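Local coordinates for protein alpha-Amylase (Thermotoga maritima, PDB 2B5D) that is an enzyme of glycosyl hydrolase family 57, in which a largely parallel beta-sheet flanked by helices is joined to a mostly helical C-terminal region, at residues R447-M452 and D493-G498; F488-D493 and E502-Y507. All blocks are in the same frame, centred on the assembly; numbering follows the deposited sequence.

How the contacts relate
Contacts 1 and 2 show how one helix can pack against two others along neighbouring faces. Their centres lie 7 Å apart, 30 to 32 Å from the centre of the chain, in the helical C-terminal part of this family 57 protein. Both use helix 473-496, and D493 belongs to a segment of each. The order along the chain is 447-452, 488-493, 493-498, 502-507, so the two pairings interleave: contact 1 joins helix 473-496 to the earlier helix 443-458, and contact 2 joins it to the following helix 502-511. M452 CG meets L491 CB at 3.6 Å, so the two interfaces adjoin. Both also touch a second subunit.

Contact 1: R447-M452 and D493-G498; sequences RVLNQM and DQLVSG
L495 meets V448, L449 and M452 as a single leucine set against one side of another helix, an example of how a small buried surface, 147 Å² in all, can rest on one residue. The two backbones come nearest at V448 and L495, whose CA atoms are 7.5 Å apart. L495 holds its CG anti to the backbone N (chi1 -170°), which carries both methyl groups out to helix 443-458. There they divide the work. CD2 makes the closest touch, 3.7 Å from L449 CD2, where the two leucine side chains cross at roughly a right angle. CD1 lies 4.0 Å from V448 CG1, the valine branch anti to its own backbone N, and here the side chains run past each other in opposite directions. M452 adds a more distant touch through its sulfur, SD standing 4.4 Å from L495 CD2. All four residues are buried and no hydrogen bond crosses the interface, so its cohesion is apolar.

The chain just beyond L495 belongs to the looser, solvent side. V496, S497 and G498 are exposed and do not meet segment 447-452. S497 turns its hydroxyl back on its own chain, where OG donates to D493 O at 2.8 Å. The donor comes in tilted 23° from the carbonyl plane. G498 follows with a positive phi as the chain leaves the helical path.

Two more helices close around the buried part. L449, M452 and L495 all touch L433 of helix 418-436, while V448 also packs on L505 of helix 502-511; the loop residue F520 reaches L449. The leucine therefore sits where helices 418-436, 443-458 and 473-496 converge, with helix 502-511 alongside.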
loop_
_atom_site.group_PDB
_atom_site.type_symbol
_atom_site.label_atom_id
_atom_site.label_comp_id
_atom_site.label_asym_id
_atom_site.label_seq_id
_atom_site.Cartn_x
_atom_site.Cartn_y
_atom_site.Cartn_z
ATOM N N ARG A 447 19.904 29.533 15.509
ATOM C CA ARG A 447 19.268 29.043 14.287
ATOM C C ARG A 447 18.833 27.557 14.378
ATOM O O ARG A 447 17.729 27.185 13.939
ATOM C CB ARG A 447 20.167 29.300 13.105
ATOM C CG ARG A 447 20.132 30.745 12.648
ATOM C CD ARG A 447 21.187 31.000 11.541
ATOM N NE ARG A 447 20.925 30.199 10.344
ATOM C CZ ARG A 447 21.854 29.690 9.537
ATOM N NH1 ARG A 447 23.141 29.872 9.791
ATOM N NH2 ARG A 447 21.489 28.978 8.477
ATOM N N VAL A 448 19.661 26.738 15.014
ATOM C CA VAL A 448 19.376 25.316 15.129
ATOM C C VAL A 448 18.216 25.075 16.090
ATOM O O VAL A 448 17.291 24.280 15.826
ATOM C CB VAL A 448 20.650 24.542 15.556
ATOM C CG1 VAL A 448 20.369 23.122 16.026
ATOM C CG2 VAL A 448 21.686 24.539 14.383
ATOM N N LEU A 449 18.275 25.758 17.222
ATOM C CA LEU A 449 17.269 25.623 18.236
ATOM C C LEU A 449 15.939 26.205 17.747
ATOM O O LEU A 449 14.881 25.621 17.971
ATOM C CB LEU A 449 17.770 26.257 19.532
ATOM C CG LEU A 449 18.746 25.351 20.295
ATOM C CD1 LEU A 449 19.345 26.075 21.514
ATOM C CD2 LEU A 449 18.144 24.009 20.732
ATOM N N ASN A 450 16.003 27.322 17.034
ATOM C CA ASN A 450 14.830 27.906 16.420
ATOM C C ASN A 450 14.129 26.984 15.393
ATOM O O ASN A 450 12.904 26.985 15.292
ATOM C CB ASN A 450 15.203 29.209 15.723
ATOM C CG ASN A 450 15.392 30.378 16.677
ATOM O OD1 ASN A 450 15.715 31.484 16.230
ATOM N ND2 ASN A 450 15.196 30.157 17.969
ATOM N N GLN A 451 14.900 26.236 14.612
ATOM C CA GLN A 451 14.331 25.299 13.634
ATOM C C GLN A 451 13.851 24.041 14.338
ATOM O O GLN A 451 12.812 23.484 13.985
ATOM C CB GLN A 451 15.328 24.976 12.492
ATOM C CG GLN A 451 14.683 24.348 11.245
ATOM C CD GLN A 451 13.772 25.308 10.534
ATOM O OE1 GLN A 451 14.066 26.508 10.460
ATOM N NE2 GLN A 451 12.656 24.798 9.994
ATOM N N MET A 452 14.542 23.617 15.376
ATOM C CA MET A 452 13.973 22.534 16.157
ATOM C C MET A 452 12.539 22.839 16.652
ATOM O O MET A 452 11.648 21.995 16.546
ATOM C CB MET A 452 14.886 22.141 17.297
ATOM C CG MET A 452 16.094 21.373 16.789
ATOM S SD MET A 452 17.400 21.256 18.042
ATOM C CE MET A 452 16.787 19.939 19.123
ATOM N N ASP A 493 20.643 15.753 16.982
ATOM C CA ASP A 493 21.884 15.009 16.880
ATOM C C ASP A 493 23.101 15.835 16.487
ATOM O O ASP A 493 24.152 15.707 17.089
ATOM C CB ASP A 493 21.697 13.862 15.920
ATOM C CG ASP A 493 20.907 12.773 16.530
ATOM O OD1 ASP A 493 20.715 12.828 17.781
ATOM O OD2 ASP A 493 20.474 11.875 15.775
ATOM N N GLN A 494 22.946 16.700 15.502
ATOM C CA GLN A 494 24.042 17.565 15.134
ATOM C C GLN A 494 24.454 18.489 16.291
ATOM O O GLN A 494 25.637 18.751 16.470
ATOM C CB GLN A 494 23.681 18.374 13.906
ATOM C CG GLN A 494 23.328 17.481 12.757
ATOM C CD GLN A 494 22.870 18.231 11.540
ATOM O OE1 GLN A 494 22.493 17.621 10.549
ATOM N NE2 GLN A 494 22.902 19.556 11.595
ATOM N N LEU A 495 23.480 18.957 17.073
ATOM C CA LEU A 495 23.739 19.954 18.094
ATOM C C LEU A 495 24.475 19.304 19.230
ATOM O O LEU A 495 25.534 19.763 19.626
ATOM C CB LEU A 495 22.443 20.595 18.607
ATOM C CG LEU A 495 22.610 21.825 19.515
ATOM C CD1 LEU A 495 23.278 23.001 18.776
ATOM C CD2 LEU A 495 21.256 22.247 19.990
ATOM N N VAL A 496 23.911 18.212 19.711
ATOM C CA VAL A 496 24.417 17.460 20.841
ATOM C C VAL A 496 25.841 16.899 20.623
ATOM O O VAL A 496 26.480 16.408 21.565
ATOM C CB VAL A 496 23.372 16.356 21.188
ATOM C CG1 VAL A 496 23.934 15.225 22.027
ATOM C CG2 VAL A 496 22.186 16.998 21.883
ATOM N N SER A 497 26.350 16.991 19.397
ATOM C CA SER A 497 27.622 16.344 19.085
ATOM C C SER A 497 28.645 17.241 18.375
ATOM O O SER A 497 29.679 16.766 17.951
ATOM C CB SER A 497 27.381 15.049 18.294
ATOM O OG SER A 497 26.931 15.339 16.986
ATOM N N GLY A 498 28.372 18.531 18.256
ATOM C CA GLY A 498 29.343 19.438 17.655
ATOM C C GLY A 498 29.303 19.517 16.139
ATOM O O GLY A 498 29.923 20.409 15.538
#

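Contact 2: F488-D493 and E502-Y507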
loop_
_atom_site.group_PDB
_atom_site.type_symbol
_atom_site.label_atom_id
_atom_site.label_comp_id
_atom_site.label_asym_id
_atom_site.label_seq_id
_atom_site.Cartn_x
_atom_site.Cartn_y
_atom_site.Cartn_z
ATOM N N PHE A 488 13.564 17.138 13.270
ATOM C CA PHE A 488 13.915 17.587 14.613
ATOM C C PHE A 488 15.052 16.741 15.187
ATOM O O PHE A 488 15.988 17.282 15.803
ATOM C CB PHE A 488 12.682 17.566 15.546
ATOM C CG PHE A 488 12.986 17.891 17.000
ATOM C CD1 PHE A 488 12.648 19.146 17.537
ATOM C CD2 PHE A 488 13.569 16.947 17.825
ATOM C CE1 PHE A 488 12.910 19.456 18.867
ATOM C CE2 PHE A 488 13.840 17.238 19.160
ATOM C CZ PHE A 488 13.508 18.507 19.688
ATOM N N LEU A 489 14.972 15.422 15.017
ATOM C CA LEU A 489 15.991 14.547 15.579
ATOM C C LEU A 489 17.368 14.713 14.911
ATOM O O LEU A 489 18.411 14.608 15.571
ATOM C CB LEU A 489 15.565 13.102 15.479
ATOM C CG LEU A 489 14.288 12.688 16.174
ATOM C CD1 LEU A 489 13.835 11.317 15.645
ATOM C CD2 LEU A 489 14.480 12.626 17.673
ATOM N N ASN A 490 17.359 14.952 13.603
ATOM C CA ASN A 490 18.564 15.294 12.887
ATOM C C ASN A 490 19.224 16.505 13.477
ATOM O O ASN A 490 20.421 16.487 13.720
ATOM C CB ASN A 490 18.302 15.535 11.397
ATOM C CG ASN A 490 18.035 14.254 10.644
ATOM O OD1 ASN A 490 18.314 13.155 11.131
ATOM N ND2 ASN A 490 17.445 14.385 9.468
ATOM N N LEU A 491 18.468 17.570 13.702
ATOM C CA LEU A 491 19.090 18.760 14.282
ATOM C C LEU A 491 19.561 18.497 15.709
ATOM O O LEU A 491 20.602 18.993 16.135
ATOM C CB LEU A 491 18.162 19.955 14.231
ATOM C CG LEU A 491 17.655 20.356 12.870
ATOM C CD1 LEU A 491 16.279 21.004 13.043
ATOM C CD2 LEU A 491 18.620 21.281 12.186
ATOM N N TYR A 492 18.792 17.714 16.447
ATOM C CA TYR A 492 19.125 17.423 17.822
ATOM C C TYR A 492 20.476 16.743 17.859
ATOM O O TYR A 492 21.345 17.108 18.676
ATOM C CB TYR A 492 18.056 16.537 18.462
ATOM C CG TYR A 492 18.404 16.076 19.844
ATOM C CD1 TYR A 492 18.286 16.945 20.936
ATOM C CD2 TYR A 492 18.877 14.774 20.080
ATOM C CE1 TYR A 492 18.617 16.533 22.228
ATOM C CE2 TYR A 492 19.223 14.351 21.362
ATOM C CZ TYR A 492 19.092 15.241 22.437
ATOM O OH TYR A 492 19.412 14.843 23.729
ATOM N N ASP A 493 20.643 15.753 16.982
ATOM C CA ASP A 493 21.884 15.009 16.880
ATOM C C ASP A 493 23.101 15.835 16.487
ATOM O O ASP A 493 24.152 15.707 17.089
ATOM C CB ASP A 493 21.697 13.862 15.920
ATOM C CG ASP A 493 20.907 12.773 16.530
ATOM O OD1 ASP A 493 20.715 12.828 17.781
ATOM O OD2 ASP A 493 20.474 11.875 15.775
ATOM N N GLU A 502 25.501 22.798 8.274
ATOM C CA GLU A 502 24.891 24.052 7.931
ATOM C C GLU A 502 24.038 24.058 6.703
ATOM O O GLU A 502 23.130 24.884 6.590
ATOM C CB GLU A 502 25.933 25.143 7.822
ATOM C CG GLU A 502 26.482 25.564 9.166
ATOM C CD GLU A 502 27.255 26.856 9.039
ATOM O OE1 GLU A 502 26.676 27.823 8.459
ATOM O OE2 GLU A 502 28.431 26.891 9.501
ATOM N N GLU A 503 24.350 23.162 5.772
ATOM C CA GLU A 503 23.634 23.081 4.503
ATOM C C GLU A 503 22.267 22.418 4.674
ATOM O O GLU A 503 21.286 22.845 4.056
ATOM C CB GLU A 503 24.474 22.320 3.466
ATOM C CG GLU A 503 25.685 23.099 2.966
ATOM C CD GLU A 503 26.111 22.647 1.571
ATOM O OE1 GLU A 503 25.668 23.302 0.582
ATOM O OE2 GLU A 503 26.859 21.630 1.475
ATOM N N MET A 504 22.238 21.355 5.481
ATOM C CA MET A 504 21.009 20.716 5.891
ATOM C C MET A 504 20.128 21.712 6.674
ATOM O O MET A 504 18.958 21.858 6.371
ATOM C CB MET A 504 21.292 19.483 6.762
ATOM C CG MET A 504 20.027 18.658 7.018
ATOM S SD MET A 504 20.175 17.504 8.414
ATOM C CE MET A 504 21.216 16.237 7.678
ATOM N N LEU A 505 20.704 22.401 7.657
ATOM C CA LEU A 505 19.982 23.424 8.426
ATOM C C LEU A 505 19.358 24.479 7.529
ATOM O O LEU A 505 18.209 24.853 7.719
ATOM C CB LEU A 505 20.875 24.089 9.482
ATOM C CG LEU A 505 20.271 25.308 10.228
ATOM C CD1 LEU A 505 19.068 24.932 11.117
ATOM C CD2 LEU A 505 21.358 25.985 11.042
ATOM N N ARG A 506 20.094 24.939 6.533
ATOM C CA ARG A 506 19.546 25.918 5.603
ATOM C C ARG A 506 18.448 25.301 4.751
ATOM O O ARG A 506 17.583 26.004 4.218
ATOM C CB ARG A 506 20.633 26.414 4.659
ATOM C CG ARG A 506 21.642 27.330 5.266
ATOM C CD ARG A 506 22.184 28.256 4.164
ATOM N NE ARG A 506 22.859 27.496 3.118
ATOM C CZ ARG A 506 24.097 27.008 3.210
ATOM N NH1 ARG A 506 24.604 26.315 2.185
ATOM N NH2 ARG A 506 24.831 27.201 4.318
ATOM N N TYR A 507 18.520 23.987 4.565
ATOM C CA TYR A 507 17.526 23.335 3.731
ATOM C C TYR A 507 16.222 23.409 4.541
ATOM O O TYR A 507 15.251 24.012 4.095
ATOM C CB TYR A 507 17.932 21.901 3.330
ATOM C CG TYR A 507 16.741 21.123 2.839
ATOM C CD1 TYR A 507 15.998 21.594 1.762
ATOM C CD2 TYR A 507 16.324 19.948 3.477
ATOM C CE1 TYR A 507 14.848 20.944 1.327
ATOM C CE2 TYR A 507 15.174 19.283 3.046
ATOM C CZ TYR A 507 14.443 19.789 1.974
ATOM O OH TYR A 507 13.323 19.152 1.506
#
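L491 and L505 bring the backbones to their nearest approach, CA to CA 7.5 Å, on two helices that run in roughly opposite directions. Helices 473-496 and 502-511 are joined by a short connection and form a helical hairpin, and between 488-493 and 502-507 two pairs of side chains meet. The first pair is wholly apolar: L491 CD2 lies 3.8 Å from L505 CD1, and the two leucines cross at about a right angle. Neither leaves its helix pointing straight at the partner; the methyl ends make the approach.

The second pair is mixed in character. M504 extends through its first two torsions and then bends at chi3 (-75°), presenting its sulfur to the aliphatic base of an asparagine, with SD 4.0 Å from N490 CB. The polar end of N490 is used elsewhere: ND2 hydrogen-bonds to the hydroxyl of Y508, on the same helix 502-511, and OD1 receives a weak bond from K486. The amide thus adds a polar link between the arms of the hairpin while its CB takes part in the packing. All four touching residues are buried.

Neighbouring parts of the structure meet this hairpin on other faces. Y492 packs on L433 of helix 418-436, and Y507 stacks its ring on Y507 of the second subunit, so that the hairpin contributes to an intersubunit surface. E503 and R506 lie exposed and pair with each other, R506 NH1 reaching E503 OE1 at 3.6 Å in a salt bridge, while E503 CA sits 4.0 Å above one face of the R506 guanidinium, offset toward its rim.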